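Local coordinates for transcriptional regulator (Actinomyces oris, PDB 5V8C), which acts as a LytR-Cps2A-Psr (LCP) family phosphotransferase that mediates glycosylation of a cell wall-anchored surface protein, at residues Glu82-Arg85 with Leu86-Tyr90; His219-Ala222 with Gly223-Leu227; Ala194-Met197 with Gln198-Ser202; Ala121-Ile124 with Asp125-Gly129. All coordinates share one frame; numbering follows the deposited sequence.

Interaction 1: residues Glu82-Arg85 with Leu86-Tyr90; sequences ELDR and LATTY. With PO4 (phosphate ion), chain C.
R85 reaches its neighbours in 86-90 through both its backbone carbonyl and its side chain. R85 leaves the backbone at CB, which lies 3.3 Å from L86 N, and CG then stands opposite the carbonyl carbon (chi1 -74°), which carries the chain off on the side of R85 N while R85 O stays turned into the turn that follows. After an extended second torsion the chain bends at chi3 (-49°), bringing the guanidinium near T88. The two side chains cross at about a right angle, and R85 NH2 ends 4.2 Å from T88 OG1, in an oblique approach too long for a bond. At the tip, R85 NH2 gives a weak hydrogen bond to O2 of a phosphate ion at 3.3 Å; this oxygen lies at the guanidinium edge, near its plane, facing CZ with NH2 and also R85 NH1, 3.5 Å away, beside it. R85 also packs on T75 of the partner strand 75-77, and the guanidinium of R51 lies close to its own.

R85 O takes two backbone donors, T88 N at 2.9 Å and T89 N at 3.1 Å, the latter nearly in line with the C=O. Beside it, D84 CB packs against T89 CG2 at 3.8 Å. T89 OG1 donates to L86 O at 2.7 Å and is also bonded to T97 of helix 94-105. The strand end is thus tied into a turn of helical phi/psi by one carbonyl, while its arginine extends toward an anion. The phosphate probably comes from the crystallisation liquor, yet two neighbouring guanidinium groups are consistent with a site that attracts phosphate-like charge.

Interaction 2: residues His219-Ala222 with Gly223-Leu227; sequences HTVA and GNITL. With CO (cobalt (II) ion), chain B.
The carboxamide of N224 faces T220 edge-on: N224 ND2 donates to T220 O at 2.9 Å, with an N-H...O angle of 169° and the acceptor only 8° out of the amide plane. The donor is tilted from the plane of the T220 carbonyl. A chi1 of -74° sets N224 CG on the side of its own backbone N, so the amide folds back over the helix end; the N224 side chain also touches Q119 and T122 of helix 117-126. The other flat group, the imidazole of H219, makes no contact with 223-227. Its NE2 edge binds the cobalt(II) ion at 2.4 Å, the N-terminal nitrogen of A1 also binds the metal, and the ring of H2, in the same site, meets that of H219 with planes at a steep angle.

These groups sit where helix 211-223 ends and the chain turns into strand 226-228 of the mixed sheet. The backbone closes the last turn: N224 N donates to V221 O at 3.1 Å, whereas the bonds from G223 N to H219 O (3.3 Å) and to T220 O are weak. T220 OG1 is occupied further back in the helix, with L217 O and Q216 O. Beyond the turn, I225 CG1 lies past the oxygen of the V221 carbonyl, 3.3 Å from V221 O, and touches V221 CG1 at 4.4 Å. I225 then continues onto V113 and I115 of strand 111-115 and onto I123.

Interaction 3: residues Ala194-Met197 with Gln198-Ser202; sequences ATVM and QAVLS
Two and a half turns in the middle of the long helix 182-208 are made here, with V196 and V200 as the apolar side-chain pair. V196 CG1 lies 4.1 Å from V200 CG2, the two branched side chains meeting at a slant. In V196, CG1 is anti to the backbone N (chi1 163°), which directs it along the helix toward the next turn; V200 repeats that rotamer, and its CG2 comes to lie beside the V196 carbonyl.

The backbone pattern is plainly alpha-helical, each N-H reaching the carbonyl four residues earlier. A199 N donates to T195 O at 2.7 Å, and V200 N to V196 O at 2.7 Å. Q198 N to A194 O and L201 N to M197 O, the latter at 3.1 Å, complete the set. At the far end S202 adds a side-chain bond: S202 OG donates to Q198 O at 2.9 Å from above the carbonyl plane, while S202 N donates to the same oxygen at 2.8 Å, so that one carbonyl serves two donors of one residue. Two turns earlier, T195 OG1 also bonds to a carbonyl four residues back, Q191 O.

The helix is flanked by sheet on one side: M197 packs on I67 and N69 of strand 65-70, and L201 on I67 and on T252 and I254 of strand 252-256. V196 and A199 rest on I130 in the loop after helix 117-126, and Q198 lies against R247 of helix 233-248.

Interaction 4: residues Ala121-Ile124 with Asp125-Gly129; sequences ATII and DSLGG
D125 begins the turn against A121: D125 N donates to A121 O at 3.0 Å. Its carboxylate is engaged beyond the helix, D125 OD1 accepting from G157 N. S126 follows and grips T122 twice. S126 N and S126 OG both reach T122 O at 2.9 Å, the hydroxyl from above the carbonyl plane. The chi1 of -70° keeps S126 OG beside its own N, and the hydroxyl therefore bends back toward the preceding turn. T122 OG1 has a partner of its own in A118 O.

Next in the chain, L127 N makes weak bonds to I123 O and to I124 O, and L127 CD1 lies 4.3 Å from I123 CG2, an apolar contact between side chains one turn apart; L127 CG lies near I123 O. G128 takes a positive phi of 79°, which turns the chain away from the helix, and its N donates weakly to D125 O at 3.2 Å. G129 then returns: G129 N donates to I124 O at 2.8 Å with an N-H...O angle of 154°, and I124 CG2 rests 3.9 Å from G129 CA. That pair of bonds, from G129 N back to I124 O and the weak one from G128 N to D125 O, around a left-handed glycine, is the signature of a Schellman motif, here ending helix 117-126.

In the fold
Interactions 2 and 4 join directly, their centres 12 Å apart: I225 CD1 meets I123 CD1 at 3.9 Å, and N224 OD1 lies 3.4 Å from T122 CG2, so the two helix ends pack together. The side chain of T122 stays about 11 Å from the cobalt ion. Interaction 3 is also 12 Å, centre to centre, from interaction 4 without touching it, nearest atoms about 4 Å apart. Side chains of all three approach a bound PE4 molecule (L201 about 3 Å, I123 about 4 Å, I225 about 5 Å), possibly marking the lipid pocket expected of an LCP enzyme. Interaction 1, with its phosphate, has its centre 25 to 29 Å from the others, though its nearest atoms come within about 7 Å of interaction 2.

Interaction 1: residues Glu82-Arg85 with Leu86-Tyr90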
loop_
_atom_site.group_PDB
_atom_site.type_symbol
_atom_site.label_atom_id
_atom_site.label_comp_id
_atom_site.label_asym_id
_atom_site.label_seq_id
_atom_site.Cartn_x
_atom_site.Cartn_y
_atom_site.Cartn_z
ATOM N N GLU A 82 -20.076 6.003 -12.626
ATOM C CA GLU A 82 -19.275 7.148 -12.163
ATOM C C GLU A 82 -17.799 6.745 -12.012
ATOM O O GLU A 82 -17.514 5.640 -11.551
ATOM C CB GLU A 82 -19.813 7.695 -10.828
ATOM N N LEU A 83 -16.866 7.638 -12.383
ATOM C CA LEU A 83 -15.433 7.342 -12.315
ATOM C C LEU A 83 -14.648 8.249 -11.375
ATOM O O LEU A 83 -14.750 9.474 -11.472
ATOM C CB LEU A 83 -14.776 7.362 -13.712
ATOM C CG LEU A 83 -15.379 6.475 -14.805
ATOM C CD1 LEU A 83 -14.834 6.856 -16.158
ATOM C CD2 LEU A 83 -15.137 4.993 -14.538
ATOM N N ASP A 84 -13.796 7.639 -10.521
ATOM C CA ASP A 84 -12.917 8.348 -9.593
ATOM C C ASP A 84 -11.544 7.708 -9.624
ATOM O O ASP A 84 -11.426 6.509 -9.885
ATOM C CB ASP A 84 -13.441 8.275 -8.141
ATOM C CG ASP A 84 -14.809 8.877 -7.829
ATOM O OD1 ASP A 84 -15.356 9.615 -8.690
ATOM O OD2 ASP A 84 -15.315 8.645 -6.701
ATOM N N ARG A 85 -10.502 8.484 -9.282
ATOM C CA ARG A 85 -9.165 7.927 -9.139
ATOM C C ARG A 85 -9.080 7.313 -7.745
ATOM O O ARG A 85 -9.698 7.831 -6.807
ATOM C CB ARG A 85 -8.084 9.000 -9.305
ATOM C CG ARG A 85 -7.877 9.462 -10.738
ATOM C CD ARG A 85 -6.699 10.421 -10.847
ATOM N NE ARG A 85 -6.777 11.478 -9.841
ATOM C CZ ARG A 85 -5.740 11.929 -9.149
ATOM N NH1 ARG A 85 -4.523 11.451 -9.376
ATOM N NH2 ARG A 85 -5.906 12.881 -8.239
ATOM N N LEU A 86 -8.319 6.213 -7.612
ATOM C CA LEU A 86 -8.127 5.493 -6.356
ATOM C C LEU A 86 -7.796 6.421 -5.172
ATOM O O LEU A 86 -8.363 6.268 -4.093
ATOM C CB LEU A 86 -7.032 4.430 -6.532
ATOM C CG LEU A 86 -7.476 2.975 -6.541
ATOM C CD1 LEU A 86 -8.303 2.666 -7.762
ATOM C CD2 LEU A 86 -6.282 2.061 -6.533
ATOM N N ALA A 87 -6.917 7.400 -5.386
ATOM C CA ALA A 87 -6.509 8.345 -4.346
ATOM C C ALA A 87 -7.666 9.240 -3.882
ATOM O O ALA A 87 -7.745 9.604 -2.709
ATOM C CB ALA A 87 -5.358 9.203 -4.857
ATOM N N THR A 88 -8.559 9.573 -4.810
ATOM C CA THR A 88 -9.682 10.469 -4.602
ATOM C C THR A 88 -10.847 9.769 -3.885
ATOM O O THR A 88 -11.565 10.427 -3.134
ATOM C CB THR A 88 -10.028 11.135 -5.941
ATOM O OG1 THR A 88 -9.382 12.398 -5.954
ATOM C CG2 THR A 88 -11.524 11.299 -6.185
ATOM N N THR A 89 -10.995 8.443 -4.053
ATOM C CA THR A 89 -12.052 7.675 -3.377
ATOM C C THR A 89 -11.996 7.773 -1.835
ATOM O O THR A 89 -13.015 7.555 -1.182
ATOM C CB THR A 89 -12.063 6.211 -3.839
ATOM O OG1 THR A 89 -10.872 5.578 -3.379
ATOM C CG2 THR A 89 -12.203 6.063 -5.352
ATOM N N TYR A 90 -10.827 8.104 -1.257
ATOM C CA TYR A 90 -10.675 8.193 0.196
ATOM C C TYR A 90 -11.336 9.429 0.829
ATOM O O TYR A 90 -11.706 9.376 2.008
ATOM C CB TYR A 90 -9.195 8.081 0.622
ATOM C CG TYR A 90 -9.057 7.748 2.092
ATOM C CD1 TYR A 90 -9.504 6.529 2.596
ATOM C CD2 TYR A 90 -8.616 8.703 3.003
ATOM C CE1 TYR A 90 -9.480 6.256 3.959
ATOM C CE2 TYR A 90 -8.578 8.436 4.369
ATOM C CZ TYR A 90 -9.011 7.210 4.842
ATOM O OH TYR A 90 -8.974 6.937 6.186
HETATM P P PO4 C . -2.175 15.240 -6.921
HETATM O O1 PO4 C . -2.906 16.641 -7.172
HETATM O O2 PO4 C . -2.863 14.125 -7.839
HETATM O O3 PO4 C . -2.332 14.826 -5.383
HETATM O O4 PO4 C . -0.668 15.362 -7.277
#

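Interaction 2: residues His219-Ala222 with Gly223-Leu227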
loop_
_atom_site.group_PDB
_atom_site.type_symbol
_atom_site.label_atom_id
_atom_site.label_comp_id
_atom_site.label_asym_id
_atom_site.label_seq_id
_atom_site.Cartn_x
_atom_site.Cartn_y
_atom_site.Cartn_z
ATOM N N HIS A 219 3.088 -3.680 20.403
ATOM C CA HIS A 219 2.350 -2.703 21.189
ATOM C C HIS A 219 2.265 -1.362 20.457
ATOM O O HIS A 219 1.163 -0.851 20.283
ATOM C CB HIS A 219 2.958 -2.543 22.587
ATOM C CG HIS A 219 2.110 -1.727 23.506
ATOM N ND1 HIS A 219 0.895 -2.197 23.972
ATOM C CD2 HIS A 219 2.325 -0.490 24.009
ATOM C CE1 HIS A 219 0.405 -1.228 24.726
ATOM N NE2 HIS A 219 1.228 -0.177 24.773
ATOM N N THR A 220 3.405 -0.836 19.953
ATOM C CA THR A 220 3.448 0.444 19.231
ATOM C C THR A 220 2.676 0.407 17.916
ATOM O O THR A 220 1.959 1.369 17.617
ATOM C CB THR A 220 4.879 0.948 19.042
ATOM O OG1 THR A 220 5.707 -0.133 18.622
ATOM C CG2 THR A 220 5.443 1.582 20.306
ATOM N N VAL A 221 2.795 -0.701 17.146
ATOM C CA VAL A 221 2.050 -0.889 15.897
ATOM C C VAL A 221 0.532 -0.773 16.126
ATOM O O VAL A 221 -0.136 -0.045 15.395
ATOM C CB VAL A 221 2.450 -2.192 15.162
ATOM C CG1 VAL A 221 1.282 -2.769 14.358
ATOM C CG2 VAL A 221 3.651 -1.946 14.253
ATOM N N ALA A 222 0.013 -1.416 17.183
ATOM C CA ALA A 222 -1.406 -1.368 17.531
ATOM C C ALA A 222 -1.880 0.056 17.815
ATOM O O ALA A 222 -2.984 0.418 17.433
ATOM C CB ALA A 222 -1.685 -2.267 18.732
ATOM N N GLY A 223 -1.030 0.858 18.444
ATOM C CA GLY A 223 -1.354 2.239 18.781
ATOM C C GLY A 223 -1.158 3.236 17.656
ATOM O O GLY A 223 -1.511 4.403 17.814
ATOM N N ASN A 224 -0.572 2.807 16.524
ATOM C CA ASN A 224 -0.320 3.686 15.378
ATOM C C ASN A 224 -0.956 3.127 14.120
ATOM O O ASN A 224 -0.331 3.108 13.064
ATOM C CB ASN A 224 1.182 3.914 15.182
ATOM C CG ASN A 224 1.778 4.837 16.209
ATOM O OD1 ASN A 224 1.950 6.043 15.979
ATOM N ND2 ASN A 224 2.083 4.295 17.378
ATOM N N ILE A 225 -2.216 2.672 14.252
ATOM C CA ILE A 225 -3.006 2.004 13.225
ATOM C C ILE A 225 -4.483 2.246 13.471
ATOM O O ILE A 225 -4.927 2.316 14.620
ATOM C CB ILE A 225 -2.665 0.473 13.272
ATOM C CG1 ILE A 225 -1.446 0.115 12.385
ATOM C CG2 ILE A 225 -3.855 -0.478 12.999
ATOM C CD1 ILE A 225 -1.387 0.737 11.112
ATOM N N THR A 226 -5.254 2.304 12.383
ATOM C CA THR A 226 -6.701 2.373 12.433
ATOM C C THR A 226 -7.222 1.080 11.796
ATOM O O THR A 226 -6.727 0.667 10.748
ATOM C CB THR A 226 -7.205 3.667 11.787
ATOM O OG1 THR A 226 -6.561 4.776 12.414
ATOM C CG2 THR A 226 -8.708 3.829 11.898
ATOM N N LEU A 227 -8.147 0.400 12.487
ATOM C CA LEU A 227 -8.757 -0.861 12.066
ATOM C C LEU A 227 -10.263 -0.699 11.963
ATOM O O LEU A 227 -10.853 0.033 12.765
ATOM C CB LEU A 227 -8.495 -1.963 13.114
ATOM C CG LEU A 227 -7.094 -2.536 13.238
ATOM C CD1 LEU A 227 -7.043 -3.580 14.341
ATOM C CD2 LEU A 227 -6.598 -3.116 11.910
HETATM CO CO CO B . 0.369 1.965 25.326
#

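Interaction 3: residues Ala194-Met197 with Gln198-Ser202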
loop_
_atom_site.group_PDB
_atom_site.type_symbol
_atom_site.label_atom_id
_atom_site.label_comp_id
_atom_site.label_asym_id
_atom_site.label_seq_id
_atom_site.Cartn_x
_atom_site.Cartn_y
_atom_site.Cartn_z
ATOM N N ALA A 194 6.896 0.136 -3.736
ATOM C CA ALA A 194 7.209 -1.290 -3.880
ATOM C C ALA A 194 8.445 -1.652 -3.057
ATOM O O ALA A 194 8.405 -2.602 -2.271
ATOM C CB ALA A 194 7.442 -1.627 -5.346
ATOM N N THR A 195 9.527 -0.862 -3.209
ATOM C CA THR A 195 10.771 -1.026 -2.457
ATOM C C THR A 195 10.491 -0.875 -0.961
ATOM O O THR A 195 10.928 -1.712 -0.172
ATOM C CB THR A 195 11.814 0.000 -2.915
ATOM O OG1 THR A 195 11.835 0.048 -4.339
ATOM C CG2 THR A 195 13.205 -0.302 -2.373
ATOM N N VAL A 196 9.755 0.191 -0.582
ATOM C CA VAL A 196 9.383 0.477 0.799
ATOM C C VAL A 196 8.610 -0.694 1.385
ATOM O O VAL A 196 8.991 -1.182 2.443
ATOM C CB VAL A 196 8.632 1.822 0.914
ATOM C CG1 VAL A 196 7.883 1.946 2.235
ATOM C CG2 VAL A 196 9.594 2.993 0.726
ATOM N N MET A 197 7.590 -1.200 0.658
ATOM C CA MET A 197 6.783 -2.351 1.067
ATOM C C MET A 197 7.640 -3.581 1.289
ATOM O O MET A 197 7.390 -4.323 2.237
ATOM C CB MET A 197 5.717 -2.670 0.024
ATOM C CG MET A 197 4.446 -1.924 0.231
ATOM S SD MET A 197 3.211 -2.400 -0.982
ATOM C CE MET A 197 2.437 -0.866 -1.204
ATOM N N GLN A 198 8.641 -3.809 0.416
ATOM C CA GLN A 198 9.526 -4.951 0.597
ATOM C C GLN A 198 10.442 -4.716 1.787
ATOM O O GLN A 198 10.583 -5.608 2.633
ATOM C CB GLN A 198 10.318 -5.282 -0.683
ATOM C CG GLN A 198 11.185 -6.546 -0.572
ATOM C CD GLN A 198 10.436 -7.782 -0.102
ATOM O OE1 GLN A 198 9.625 -8.369 -0.835
ATOM N NE2 GLN A 198 10.747 -8.248 1.113
ATOM N N ALA A 199 11.001 -3.490 1.893
ATOM C CA ALA A 199 11.885 -3.111 2.992
ATOM C C ALA A 199 11.152 -3.203 4.329
ATOM O O ALA A 199 11.736 -3.681 5.303
ATOM C CB ALA A 199 12.444 -1.717 2.771
ATOM N N VAL A 200 9.843 -2.872 4.342
ATOM C CA VAL A 200 9.014 -2.972 5.542
ATOM C C VAL A 200 8.883 -4.426 5.942
ATOM O O VAL A 200 9.185 -4.767 7.086
ATOM C CB VAL A 200 7.644 -2.262 5.408
ATOM C CG1 VAL A 200 6.735 -2.608 6.582
ATOM C CG2 VAL A 200 7.813 -0.749 5.298
ATOM N N LEU A 201 8.515 -5.293 4.980
ATOM C CA LEU A 201 8.373 -6.732 5.190
ATOM C C LEU A 201 9.669 -7.360 5.704
ATOM O O LEU A 201 9.639 -8.167 6.637
ATOM C CB LEU A 201 7.957 -7.417 3.886
ATOM C CG LEU A 201 6.465 -7.645 3.654
ATOM C CD1 LEU A 201 6.257 -8.437 2.393
ATOM C CD2 LEU A 201 5.810 -8.384 4.824
ATOM N N SER A 202 10.808 -6.965 5.106
ATOM C CA SER A 202 12.128 -7.457 5.493
ATOM C C SER A 202 12.467 -7.037 6.921
ATOM O O SER A 202 12.821 -7.899 7.729
ATOM C CB SER A 202 13.194 -6.972 4.516
ATOM O OG SER A 202 12.837 -7.293 3.181
#

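Interaction 4: residues Ala121-Ile124 with Asp125-Gly129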
loop_
_atom_site.group_PDB
_atom_site.type_symbol
_atom_site.label_atom_id
_atom_site.label_comp_id
_atom_site.label_asym_id
_atom_site.label_seq_id
_atom_site.Cartn_x
_atom_site.Cartn_y
_atom_site.Cartn_z
ATOM N N ALA A 121 5.543 7.073 9.858
ATOM C CA ALA A 121 6.887 7.459 10.316
ATOM C C ALA A 121 7.263 6.857 11.684
ATOM O O ALA A 121 8.417 6.462 11.870
ATOM C CB ALA A 121 7.028 8.975 10.335
ATOM N N THR A 122 6.280 6.758 12.619
ATOM C CA THR A 122 6.460 6.156 13.951
ATOM C C THR A 122 6.763 4.653 13.807
ATOM O O THR A 122 7.723 4.156 14.399
ATOM C CB THR A 122 5.224 6.423 14.833
ATOM O OG1 THR A 122 5.088 7.826 15.050
ATOM C CG2 THR A 122 5.294 5.721 16.171
ATOM N N ILE A 123 5.958 3.951 12.985
ATOM C CA ILE A 123 6.089 2.522 12.706
ATOM C C ILE A 123 7.468 2.210 12.105
ATOM O O ILE A 123 8.133 1.275 12.548
ATOM C CB ILE A 123 4.929 2.037 11.793
ATOM C CG1 ILE A 123 3.593 1.978 12.563
ATOM C CG2 ILE A 123 5.256 0.690 11.134
ATOM C CD1 ILE A 123 2.353 1.678 11.670
ATOM N N ILE A 124 7.908 3.012 11.137
ATOM C CA ILE A 124 9.188 2.800 10.474
ATOM C C ILE A 124 10.341 3.055 11.418
ATOM O O ILE A 124 11.313 2.304 11.400
ATOM C CB ILE A 124 9.262 3.607 9.155
ATOM C CG1 ILE A 124 8.303 2.981 8.127
ATOM C CG2 ILE A 124 10.711 3.714 8.603
ATOM C CD1 ILE A 124 8.543 3.382 6.758
ATOM N N ASP A 125 10.221 4.078 12.276
ATOM C CA ASP A 125 11.268 4.370 13.248
ATOM C C ASP A 125 11.296 3.351 14.388
ATOM O O ASP A 125 12.359 3.119 14.962
ATOM C CB ASP A 125 11.185 5.818 13.742
ATOM C CG ASP A 125 11.882 6.789 12.797
ATOM O OD1 ASP A 125 12.719 6.332 11.977
ATOM O OD2 ASP A 125 11.590 8.002 12.873
ATOM N N SER A 126 10.159 2.667 14.640
ATOM C CA SER A 126 10.070 1.570 15.599
ATOM C C SER A 126 10.748 0.304 15.046
ATOM O O SER A 126 11.114 -0.585 15.817
ATOM C CB SER A 126 8.613 1.275 15.925
ATOM O OG SER A 126 8.073 2.336 16.690
ATOM N N LEU A 127 10.886 0.214 13.714
ATOM C CA LEU A 127 11.571 -0.885 13.034
ATOM C C LEU A 127 13.054 -0.561 12.920
ATOM O O LEU A 127 13.836 -1.395 12.463
ATOM C CB LEU A 127 11.001 -1.093 11.614
ATOM C CG LEU A 127 9.612 -1.706 11.521
ATOM C CD1 LEU A 127 8.926 -1.318 10.204
ATOM C CD2 LEU A 127 9.669 -3.214 11.699
ATOM N N GLY A 128 13.418 0.661 13.284
ATOM C CA GLY A 128 14.784 1.146 13.154
ATOM C C GLY A 128 15.103 1.560 11.730
ATOM O O GLY A 128 16.262 1.507 11.306
ATOM N N GLY A 129 14.072 1.977 10.996
ATOM C CA GLY A 129 14.215 2.394 9.610
ATOM C C GLY A 129 14.234 1.231 8.636
ATOM O O GLY A 129 14.219 0.062 9.035
#